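Local coordinates for hypothetical protein PH0250 (Pyrococcus horikoshii, PDB 2EKD), which is of unknown function but has a largely parallel sheet flanked by helices, consistent with kinship to KaiC-like proteins of the P-loop NTPase clan, at residues N71-K76 / R85-L90; L19-G24 / Y153-N158; D50-F55 / K81-V86. One frame throughout, in Å; residues are numbered along the deposited sequence.

Contact 1: N71-K76 / R85-L90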
loop_
_atom_site.group_PDB
_atom_site.type_symbol
_atom_site.label_atom_id
_atom_site.label_comp_id
_atom_site.label_asym_id
_atom_site.label_seq_id
_atom_site.Cartn_x
_atom_site.Cartn_y
_atom_site.Cartn_z
ATOM N N ASN F 71 -28.362 -32.234 -15.242
ATOM C CA ASN F 71 -28.578 -32.687 -16.609
ATOM C C ASN F 71 -28.023 -31.826 -17.738
ATOM O O ASN F 71 -28.284 -32.105 -18.904
ATOM C CB ASN F 71 -30.074 -32.923 -16.833
ATOM C CG ASN F 71 -30.635 -33.973 -15.896
ATOM O OD1 ASN F 71 -30.175 -35.119 -15.881
ATOM N ND2 ASN F 71 -31.629 -33.589 -15.104
ATOM N N VAL F 72 -27.259 -30.787 -17.413
ATOM C CA VAL F 72 -26.690 -29.954 -18.464
ATOM C C VAL F 72 -25.329 -30.524 -18.828
ATOM O O VAL F 72 -24.757 -31.294 -18.062
ATOM C CB VAL F 72 -26.510 -28.492 -18.003
ATOM C CG1 VAL F 72 -27.851 -27.916 -17.570
ATOM C CG2 VAL F 72 -25.494 -28.421 -16.871
ATOM N N GLN F 73 -24.811 -30.153 -19.995
ATOM C CA GLN F 73 -23.505 -30.637 -20.421
ATOM C C GLN F 73 -22.417 -29.782 -19.769
ATOM O O GLN F 73 -22.576 -28.571 -19.602
ATOM C CB GLN F 73 -23.393 -30.583 -21.947
ATOM C CG GLN F 73 -24.556 -31.278 -22.665
ATOM C CD GLN F 73 -24.384 -31.304 -24.172
ATOM O OE1 GLN F 73 -23.758 -32.211 -24.722
ATOM N NE2 GLN F 73 -24.921 -30.297 -24.846
ATOM N N VAL F 74 -21.310 -30.419 -19.406
ATOM C CA VAL F 74 -20.219 -29.730 -18.737
ATOM C C VAL F 74 -18.832 -30.050 -19.288
ATOM O O VAL F 74 -18.525 -31.195 -19.611
ATOM C CB VAL F 74 -20.228 -30.067 -17.221
ATOM C CG1 VAL F 74 -19.029 -29.430 -16.526
ATOM C CG2 VAL F 74 -21.527 -29.591 -16.586
ATOM N N ILE F 75 -18.005 -29.016 -19.397
ATOM C CA ILE F 75 -16.628 -29.161 -19.848
ATOM C C ILE F 75 -15.791 -28.792 -18.627
ATOM O O ILE F 75 -15.725 -27.622 -18.237
ATOM C CB ILE F 75 -16.283 -28.195 -20.995
ATOM C CG1 ILE F 75 -17.117 -28.531 -22.232
ATOM C CG2 ILE F 75 -14.787 -28.289 -21.321
ATOM C CD1 ILE F 75 -16.811 -27.654 -23.429
ATOM N N LYS F 76 -15.173 -29.794 -18.011
ATOM C CA LYS F 76 -14.368 -29.567 -16.821
ATOM C C LYS F 76 -12.953 -29.127 -17.141
ATOM O O LYS F 76 -12.316 -29.661 -18.040
ATOM C CB LYS F 76 -14.337 -30.831 -15.946
ATOM C CG LYS F 76 -15.676 -31.158 -15.292
ATOM C CD LYS F 76 -15.577 -32.335 -14.316
ATOM C CE LYS F 76 -14.696 -32.027 -13.102
ATOM N NZ LYS F 76 -15.309 -31.024 -12.176
ATOM N N ARG F 85 -23.480 -33.538 -16.891
ATOM C CA ARG F 85 -23.017 -34.487 -17.899
ATOM C C ARG F 85 -21.683 -34.025 -18.463
ATOM O O ARG F 85 -21.639 -33.170 -19.347
ATOM C CB ARG F 85 -24.041 -34.598 -19.034
ATOM C CG ARG F 85 -25.414 -35.072 -18.594
ATOM C CD ARG F 85 -26.405 -35.040 -19.750
ATOM N NE ARG F 85 -27.759 -35.379 -19.322
ATOM C CZ ARG F 85 -28.825 -35.333 -20.112
ATOM N NH1 ARG F 85 -28.698 -34.960 -21.379
ATOM N NH2 ARG F 85 -30.020 -35.658 -19.636
ATOM N N VAL F 86 -20.596 -34.593 -17.952
ATOM C CA VAL F 86 -19.277 -34.197 -18.441
ATOM C C VAL F 86 -19.018 -34.709 -19.863
ATOM O O VAL F 86 -19.001 -35.901 -20.134
ATOM C CB VAL F 86 -18.231 -34.778 -17.492
ATOM C CG1 VAL F 86 -16.826 -34.463 -18.004
ATOM C CG2 VAL F 86 -18.403 -34.189 -16.104
ATOM N N ILE F 87 -18.850 -33.755 -20.799
ATOM C CA ILE F 87 -18.567 -34.150 -22.176
ATOM C C ILE F 87 -17.086 -33.991 -22.523
ATOM O O ILE F 87 -16.637 -34.284 -23.622
ATOM C CB ILE F 87 -19.414 -33.292 -23.118
ATOM C CG1 ILE F 87 -19.096 -31.808 -22.914
ATOM C CG2 ILE F 87 -20.909 -33.501 -22.815
ATOM C CD1 ILE F 87 -19.574 -30.945 -24.083
ATOM N N GLY F 88 -16.317 -33.471 -21.548
ATOM C CA GLY F 88 -14.896 -33.262 -21.803
ATOM C C GLY F 88 -14.151 -32.819 -20.542
ATOM O O GLY F 88 -14.717 -32.238 -19.627
ATOM N N ARG F 89 -12.856 -33.111 -20.536
ATOM C CA ARG F 89 -11.979 -32.742 -19.433
ATOM C C ARG F 89 -10.738 -32.095 -20.035
ATOM O O ARG F 89 -10.053 -32.694 -20.862
ATOM C CB ARG F 89 -11.592 -33.981 -18.620
ATOM C CG ARG F 89 -12.775 -34.679 -17.962
ATOM C CD ARG F 89 -12.329 -35.768 -16.983
ATOM N NE ARG F 89 -13.439 -36.228 -16.147
ATOM C CZ ARG F 89 -14.505 -36.877 -16.604
ATOM N NH1 ARG F 89 -14.611 -37.153 -17.899
ATOM N NH2 ARG F 89 -15.469 -37.246 -15.770
ATOM N N LEU F 90 -10.462 -30.861 -19.635
ATOM C CA LEU F 90 -9.306 -30.146 -20.152
ATOM C C LEU F 90 -8.234 -29.970 -19.088
ATOM O O LEU F 90 -8.534 -29.788 -17.906
ATOM C CB LEU F 90 -9.724 -28.777 -20.683
ATOM C CG LEU F 90 -10.580 -28.738 -21.945
ATOM C CD1 LEU F 90 -11.053 -27.314 -22.176
ATOM C CD2 LEU F 90 -9.772 -29.245 -23.140
#
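The R85 guanidinium lies with one face against the carbonyl oxygen of N71, which sits off-centre 3.3 Å from R85 NE, at an angle too poor for a hydrogen bond. The N71 amide is turned 70° from the guanidinium, and its OD1 stays 3.8 Å from R85 NH2. The other guanidinium, of R89, is backed on one face by V86 CG1 of its own strand, while its NH2 forms a salt bridge with D82.

Backbone bonds join the parallel strands: R85 N gives a 2.8 Å bond to V72 O, and V74 N, I87 N, K76 N and L90 N continue the ladder. Between V74/V86 and K76/R89, I87 and G88 stand opposite the single residue I75, a beta bulge. I87 CG1 is set between its backbone N and carbonyl carbon (chi1 59°) and meets I75 CG1 at 3.9 Å. Isoleucine suits position 75 because its two branches serve different partners, CG1 meeting I87 and CG2 reaching L90 CD1. On the face of V74 and V86, the methylenes of K76 rest on V86 CG2, K76 CD 3.8 Å away, while K76 NZ is held by D47, D50 and K81 O.

Helix 99-105 packs on I75 and L90, Y52 of helix 51-61 packs on V72 and V74, and strand 73-77 pairs on its other side with strand 44-48, leaving 85-90 outermost in this chain's sheet.

Contact 2: L19-G24 / Y153-N158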
loop_
_atom_site.group_PDB
_atom_site.type_symbol
_atom_site.label_atom_id
_atom_site.label_comp_id
_atom_site.label_asym_id
_atom_site.label_seq_id
_atom_site.Cartn_x
_atom_site.Cartn_y
_atom_site.Cartn_z
ATOM N N LEU F 19 -19.158 -10.547 -18.760
ATOM C CA LEU F 19 -18.502 -10.717 -17.483
ATOM C C LEU F 19 -19.562 -10.482 -16.411
ATOM O O LEU F 19 -20.233 -9.449 -16.410
ATOM C CB LEU F 19 -17.363 -9.705 -17.352
ATOM C CG LEU F 19 -16.347 -9.904 -16.225
ATOM C CD1 LEU F 19 -15.708 -11.289 -16.323
ATOM C CD2 LEU F 19 -15.289 -8.815 -16.325
ATOM N N VAL F 20 -19.733 -11.457 -15.527
ATOM C CA VAL F 20 -20.694 -11.354 -14.436
ATOM C C VAL F 20 -19.897 -11.224 -13.136
ATOM O O VAL F 20 -19.374 -12.214 -12.609
ATOM C CB VAL F 20 -21.595 -12.613 -14.358
ATOM C CG1 VAL F 20 -22.587 -12.482 -13.202
ATOM C CG2 VAL F 20 -22.334 -12.803 -15.679
ATOM N N GLU F 21 -19.797 -9.996 -12.636
ATOM C CA GLU F 21 -19.052 -9.721 -11.419
ATOM C C GLU F 21 -19.913 -9.864 -10.173
ATOM O O GLU F 21 -21.031 -9.347 -10.103
ATOM C CB GLU F 21 -18.441 -8.316 -11.495
ATOM C CG GLU F 21 -17.602 -8.121 -12.744
ATOM C CD GLU F 21 -16.979 -6.746 -12.865
ATOM O OE1 GLU F 21 -17.510 -5.771 -12.296
ATOM O OE2 GLU F 21 -15.956 -6.637 -13.560
ATOM N N TYR F 22 -19.389 -10.576 -9.185
ATOM C CA TYR F 22 -20.123 -10.776 -7.946
ATOM C C TYR F 22 -19.159 -10.786 -6.761
ATOM O O TYR F 22 -17.949 -10.642 -6.944
ATOM C CB TYR F 22 -20.914 -12.090 -8.024
ATOM C CG TYR F 22 -20.073 -13.350 -8.035
ATOM C CD1 TYR F 22 -19.694 -13.970 -6.840
ATOM C CD2 TYR F 22 -19.657 -13.930 -9.237
ATOM C CE1 TYR F 22 -18.927 -15.136 -6.844
ATOM C CE2 TYR F 22 -18.889 -15.093 -9.250
ATOM C CZ TYR F 22 -18.527 -15.692 -8.050
ATOM O OH TYR F 22 -17.763 -16.843 -8.048
ATOM N N SER F 23 -19.702 -10.924 -5.555
ATOM C CA SER F 23 -18.899 -10.986 -4.331
ATOM C C SER F 23 -19.402 -12.158 -3.489
ATOM O O SER F 23 -20.439 -12.747 -3.799
ATOM C CB SER F 23 -19.036 -9.697 -3.518
ATOM O OG SER F 23 -20.344 -9.586 -2.973
ATOM N N GLY F 24 -18.680 -12.479 -2.420
ATOM C CA GLY F 24 -19.080 -13.572 -1.553
ATOM C C GLY F 24 -20.480 -13.441 -0.964
ATOM O O GLY F 24 -21.113 -14.451 -0.655
ATOM N N TYR F 153 -19.127 -15.235 -17.931
ATOM C CA TYR F 153 -18.051 -15.538 -16.991
ATOM C C TYR F 153 -18.376 -14.997 -15.605
ATOM O O TYR F 153 -18.334 -13.786 -15.382
ATOM C CB TYR F 153 -16.727 -14.930 -17.450
ATOM C CG TYR F 153 -16.054 -15.629 -18.611
ATOM C CD1 TYR F 153 -16.535 -15.496 -19.917
ATOM C CD2 TYR F 153 -14.909 -16.394 -18.405
ATOM C CE1 TYR F 153 -15.881 -16.104 -20.986
ATOM C CE2 TYR F 153 -14.249 -17.007 -19.462
ATOM C CZ TYR F 153 -14.735 -16.860 -20.747
ATOM O OH TYR F 153 -14.065 -17.473 -21.780
ATOM N N PHE F 154 -18.720 -15.898 -14.685
ATOM C CA PHE F 154 -19.029 -15.520 -13.307
ATOM C C PHE F 154 -17.705 -15.372 -12.572
ATOM O O PHE F 154 -16.999 -16.358 -12.361
ATOM C CB PHE F 154 -19.848 -16.607 -12.611
ATOM C CG PHE F 154 -21.308 -16.602 -12.962
ATOM C CD1 PHE F 154 -21.734 -16.910 -14.251
ATOM C CD2 PHE F 154 -22.262 -16.330 -11.988
ATOM C CE1 PHE F 154 -23.093 -16.949 -14.565
ATOM C CE2 PHE F 154 -23.624 -16.368 -12.288
ATOM C CZ PHE F 154 -24.039 -16.679 -13.583
ATOM N N VAL F 155 -17.358 -14.151 -12.184
ATOM C CA VAL F 155 -16.105 -13.936 -11.475
ATOM C C VAL F 155 -16.305 -13.179 -10.170
ATOM O O VAL F 155 -17.106 -12.247 -10.095
ATOM C CB VAL F 155 -15.087 -13.141 -12.330
ATOM C CG1 VAL F 155 -14.884 -13.826 -13.689
ATOM C CG2 VAL F 155 -15.568 -11.706 -12.511
ATOM N N ASN F 156 -15.588 -13.609 -9.137
ATOM C CA ASN F 156 -15.636 -12.939 -7.851
ATOM C C ASN F 156 -14.689 -11.754 -8.050
ATOM O O ASN F 156 -13.473 -11.905 -8.012
ATOM C CB ASN F 156 -15.123 -13.854 -6.743
ATOM C CG ASN F 156 -15.255 -13.230 -5.377
ATOM O OD1 ASN F 156 -14.907 -12.071 -5.189
ATOM N ND2 ASN F 156 -15.750 -13.999 -4.410
ATOM N N ARG F 157 -15.274 -10.585 -8.287
ATOM C CA ARG F 157 -14.544 -9.348 -8.551
ATOM C C ARG F 157 -13.429 -8.987 -7.567
ATOM O O ARG F 157 -12.311 -8.690 -7.981
ATOM C CB ARG F 157 -15.533 -8.182 -8.641
ATOM C CG ARG F 157 -14.884 -6.854 -8.987
ATOM C CD ARG F 157 -15.833 -5.694 -8.765
ATOM N NE ARG F 157 -15.356 -4.485 -9.427
ATOM C CZ ARG F 157 -14.250 -3.828 -9.088
ATOM N NH1 ARG F 157 -13.495 -4.254 -8.083
ATOM N NH2 ARG F 157 -13.896 -2.743 -9.767
ATOM N N ASN F 158 -13.736 -9.006 -6.276
ATOM C CA ASN F 158 -12.760 -8.666 -5.246
ATOM C C ASN F 158 -11.529 -9.557 -5.260
ATOM O O ASN F 158 -10.418 -9.088 -5.007
ATOM C CB ASN F 158 -13.405 -8.713 -3.860
ATOM C CG ASN F 158 -14.473 -7.654 -3.681
ATOM O OD1 ASN F 158 -14.404 -6.579 -4.283
ATOM N ND2 ASN F 158 -15.462 -7.942 -2.838
HETATM O O HOH W 1 -17.464 -18.411 -10.701
HETATM O O HOH W 2 -16.354 -9.189 -5.483
#
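The Y22 ring lies against the backbone of V155 and N156 in the tightly packed half of this parallel pairing. N156 N sits over one ring face toward the rim, and the C of F154 lies at the ring edge, 3.5 Å from Y22 CE2. The first torsion of Y22 (chi1 68°) sets CG between the backbone N and the carbonyl carbon, from where the ring leads over the neighbouring strand. Alongside, V20 and F154 point the same way, and V20 CG1 makes a CH-pi contact 4.2 Å from the centroid of the F154 ring. On the opposite face the L19 and V155 side chains cross at about a right angle, L19 CD1 touching V155 CG1 at 3.7 Å. Between the two faces V20 N bonds Y153 O at 2.7 Å, and V155 N, Y22 N and R157 N extend the ladder.

Water 1, in plane at the ring edge, donates to Y22 OH and F154 O. The looser side is that of the partly exposed S23, R157 and N158, where water 2 donates to Y22 O and N156 OD1 and accepts from N158 N. The salt bridge from E21 OE1 to R157 NE is long, 3.8 Å; the stronger partner of E21 OE1 is K189. Asparagine suits position 156, an N-cap whose OD1 weakly bonds V159 N. Its ND2 and Y22 OH both reach E173 of the second subunit. An alanine at Y22 would probably leave that E173 and water 1 each short of a partner and open a gap over the V155-N156 backbone.

Strand 17-22 also pairs with 177-182. Helix 29-37 packs on V20 and F154, helices 121-127 and 165-174 add further cover, and helix 157-163 follows directly from strand 149-156.

Contact 3: D50-F55 / K81-V86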
loop_
_atom_site.group_PDB
_atom_site.type_symbol
_atom_site.label_atom_id
_atom_site.label_comp_id
_atom_site.label_asym_id
_atom_site.label_seq_id
_atom_site.Cartn_x
_atom_site.Cartn_y
_atom_site.Cartn_z
ATOM N N ASP F 50 -13.620 -27.260 -10.086
ATOM C CA ASP F 50 -14.783 -27.654 -9.287
ATOM C C ASP F 50 -15.670 -26.535 -8.739
ATOM O O ASP F 50 -16.333 -26.715 -7.713
ATOM C CB ASP F 50 -14.348 -28.543 -8.113
ATOM C CG ASP F 50 -13.682 -29.832 -8.569
ATOM O OD1 ASP F 50 -14.099 -30.393 -9.608
ATOM O OD2 ASP F 50 -12.748 -30.291 -7.876
ATOM N N THR F 51 -15.702 -25.391 -9.418
ATOM C CA THR F 51 -16.538 -24.292 -8.961
ATOM C C THR F 51 -18.024 -24.625 -9.144
ATOM O O THR F 51 -18.867 -24.181 -8.364
ATOM C CB THR F 51 -16.191 -22.987 -9.713
ATOM O OG1 THR F 51 -14.796 -22.702 -9.530
ATOM C CG2 THR F 51 -17.019 -21.815 -9.184
ATOM N N TYR F 52 -18.344 -25.424 -10.161
ATOM C CA TYR F 52 -19.733 -25.799 -10.406
ATOM C C TYR F 52 -20.259 -26.593 -9.211
ATOM O O TYR F 52 -21.378 -26.370 -8.746
ATOM C CB TYR F 52 -19.842 -26.612 -11.700
ATOM C CG TYR F 52 -21.263 -26.818 -12.187
ATOM C CD1 TYR F 52 -22.223 -25.816 -12.043
ATOM C CD2 TYR F 52 -21.631 -27.994 -12.849
ATOM C CE1 TYR F 52 -23.510 -25.974 -12.552
ATOM C CE2 TYR F 52 -22.919 -28.164 -13.362
ATOM C CZ TYR F 52 -23.852 -27.146 -13.214
ATOM O OH TYR F 52 -25.109 -27.282 -13.754
ATOM N N TYR F 53 -19.437 -27.504 -8.700
ATOM C CA TYR F 53 -19.813 -28.291 -7.530
ATOM C C TYR F 53 -20.176 -27.365 -6.357
ATOM O O TYR F 53 -21.153 -27.610 -5.647
ATOM C CB TYR F 53 -18.660 -29.215 -7.114
ATOM C CG TYR F 53 -18.867 -29.868 -5.761
ATOM C CD1 TYR F 53 -19.764 -30.927 -5.601
ATOM C CD2 TYR F 53 -18.206 -29.388 -4.627
ATOM C CE1 TYR F 53 -20.003 -31.488 -4.344
ATOM C CE2 TYR F 53 -18.438 -29.942 -3.366
ATOM C CZ TYR F 53 -19.341 -30.986 -3.231
ATOM O OH TYR F 53 -19.619 -31.489 -1.977
ATOM N N GLU F 54 -19.390 -26.305 -6.155
ATOM C CA GLU F 54 -19.647 -25.361 -5.059
ATOM C C GLU F 54 -20.974 -24.621 -5.254
ATOM O O GLU F 54 -21.736 -24.452 -4.300
ATOM C CB GLU F 54 -18.496 -24.353 -4.932
ATOM C CG GLU F 54 -17.113 -24.999 -4.868
ATOM C CD GLU F 54 -15.975 -23.997 -4.692
ATOM O OE1 GLU F 54 -16.059 -22.875 -5.232
ATOM O OE2 GLU F 54 -14.980 -24.344 -4.022
ATOM N N PHE F 55 -21.251 -24.178 -6.481
ATOM C CA PHE F 55 -22.513 -23.484 -6.770
ATOM C C PHE F 55 -23.673 -24.450 -6.564
ATOM O O PHE F 55 -24.702 -24.107 -5.975
ATOM C CB PHE F 55 -22.543 -22.972 -8.217
ATOM C CG PHE F 55 -21.919 -21.615 -8.404
ATOM C CD1 PHE F 55 -20.624 -21.361 -7.978
ATOM C CD2 PHE F 55 -22.625 -20.596 -9.037
ATOM C CE1 PHE F 55 -20.036 -20.110 -8.179
ATOM C CE2 PHE F 55 -22.047 -19.345 -9.241
ATOM C CZ PHE F 55 -20.748 -19.104 -8.810
ATOM N N LYS F 81 -14.636 -32.964 -8.594
ATOM C CA LYS F 81 -16.065 -33.178 -8.405
ATOM C C LYS F 81 -16.880 -33.121 -9.688
ATOM O O LYS F 81 -17.020 -32.066 -10.309
ATOM C CB LYS F 81 -16.629 -32.163 -7.407
ATOM C CG LYS F 81 -16.261 -32.428 -5.961
ATOM C CD LYS F 81 -14.833 -32.045 -5.654
ATOM C CE LYS F 81 -14.509 -32.342 -4.201
ATOM N NZ LYS F 81 -15.532 -31.762 -3.286
ATOM N N ASP F 82 -17.433 -34.268 -10.063
ATOM C CA ASP F 82 -18.245 -34.383 -11.265
ATOM C C ASP F 82 -19.715 -34.038 -11.035
ATOM O O ASP F 82 -20.436 -34.762 -10.343
ATOM C CB ASP F 82 -18.140 -35.803 -11.821
ATOM C CG ASP F 82 -17.012 -35.959 -12.815
ATOM O OD1 ASP F 82 -15.974 -35.280 -12.662
ATOM O OD2 ASP F 82 -17.160 -36.775 -13.749
ATOM N N ILE F 83 -20.151 -32.927 -11.621
ATOM C CA ILE F 83 -21.540 -32.488 -11.529
ATOM C C ILE F 83 -22.006 -32.218 -12.955
ATOM O O ILE F 83 -21.328 -31.520 -13.713
ATOM C CB ILE F 83 -21.684 -31.194 -10.704
ATOM C CG1 ILE F 83 -21.242 -31.443 -9.258
ATOM C CG2 ILE F 83 -23.135 -30.715 -10.740
ATOM C CD1 ILE F 83 -22.122 -32.434 -8.500
ATOM N N GLY F 84 -23.153 -32.783 -13.319
ATOM C CA GLY F 84 -23.676 -32.602 -14.660
ATOM C C GLY F 84 -23.132 -33.649 -15.613
ATOM O O GLY F 84 -22.410 -34.547 -15.198
ATOM N N ARG F 85 -23.480 -33.538 -16.891
ATOM C CA ARG F 85 -23.017 -34.487 -17.899
ATOM C C ARG F 85 -21.683 -34.025 -18.463
ATOM O O ARG F 85 -21.639 -33.170 -19.347
ATOM C CB ARG F 85 -24.041 -34.598 -19.034
ATOM C CG ARG F 85 -25.414 -35.072 -18.594
ATOM C CD ARG F 85 -26.405 -35.040 -19.750
ATOM N NE ARG F 85 -27.759 -35.379 -19.322
ATOM C CZ ARG F 85 -28.825 -35.333 -20.112
ATOM N NH1 ARG F 85 -28.698 -34.960 -21.379
ATOM N NH2 ARG F 85 -30.020 -35.658 -19.636
ATOM N N VAL F 86 -20.596 -34.593 -17.952
ATOM C CA VAL F 86 -19.277 -34.197 -18.441
ATOM C C VAL F 86 -19.018 -34.709 -19.863
ATOM O O VAL F 86 -19.001 -35.901 -20.134
ATOM C CB VAL F 86 -18.231 -34.778 -17.492
ATOM C CG1 VAL F 86 -16.826 -34.463 -18.004
ATOM C CG2 VAL F 86 -18.403 -34.189 -16.104
#
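K81 lays CB and CG over one face of the Y53 ring, its CG 3.8 Å from the ring centroid in a CH-pi contact. The chain bends at chi2 (76°), which places CD near D50, and again at chi4 (-51°), which brings NZ back to the same ring. NZ of K81 stands 4.0 Å from the Y53 centroid, an off-centre cation-pi contact. A lysine suits the place because its first methylenes and its ammonium meet one aromatic face while CD lies by D50. I83 CG1 sits at the edge of that ring, 4.0 Å from Y53 CD1, while its other branch, CG2, lies 3.7 Å from Y52 CE2. The polar tie is K81 N to D50 OD1, 2.8 Å, met from above the carboxylate plane.

Around this first shell, D50 OD2 takes the N-H of T80, and OD1 also forms a salt bridge with K76. Y52 OH bonds L69 O, which helps hold the ring; I83 O lies at its edge. The backbone of G84 has angles that call for glycine, so the chain can turn from I83 into strand 85-90. K81 NZ is hydrogen-bonded to N142 OD1 of the second subunit, and S141 of that subunit packs on Y53.

The N-H donors and the K76 ammonium gathered round D50 would probably offset the negative charge of its carboxylate, and the K81 ammonium couples this loop to the subunit interface.

How the contacts relate
Contacts 1 and 3 are neighbours, their centres about 9 Å apart, and share R85 and V86: contact 3 holds the loop that leads into the edge strand of contact 1. They also touch where V72 CG2 packs 3.3 Å from Y52 OH. Contact 2 lies across the chain's centre from contact 1, centre to centre about 22 Å, with nearest atoms about 10 Å apart; the two do not touch, but share one sheet, and contact 3 touches both. Contact 3 reaches contact 2 through F55, whose CZ is 3.8 Å from Y22 OH. Contacts 2 and 3 both meet the second subunit. With the protein's function unknown, none of the three can be assigned to an active site.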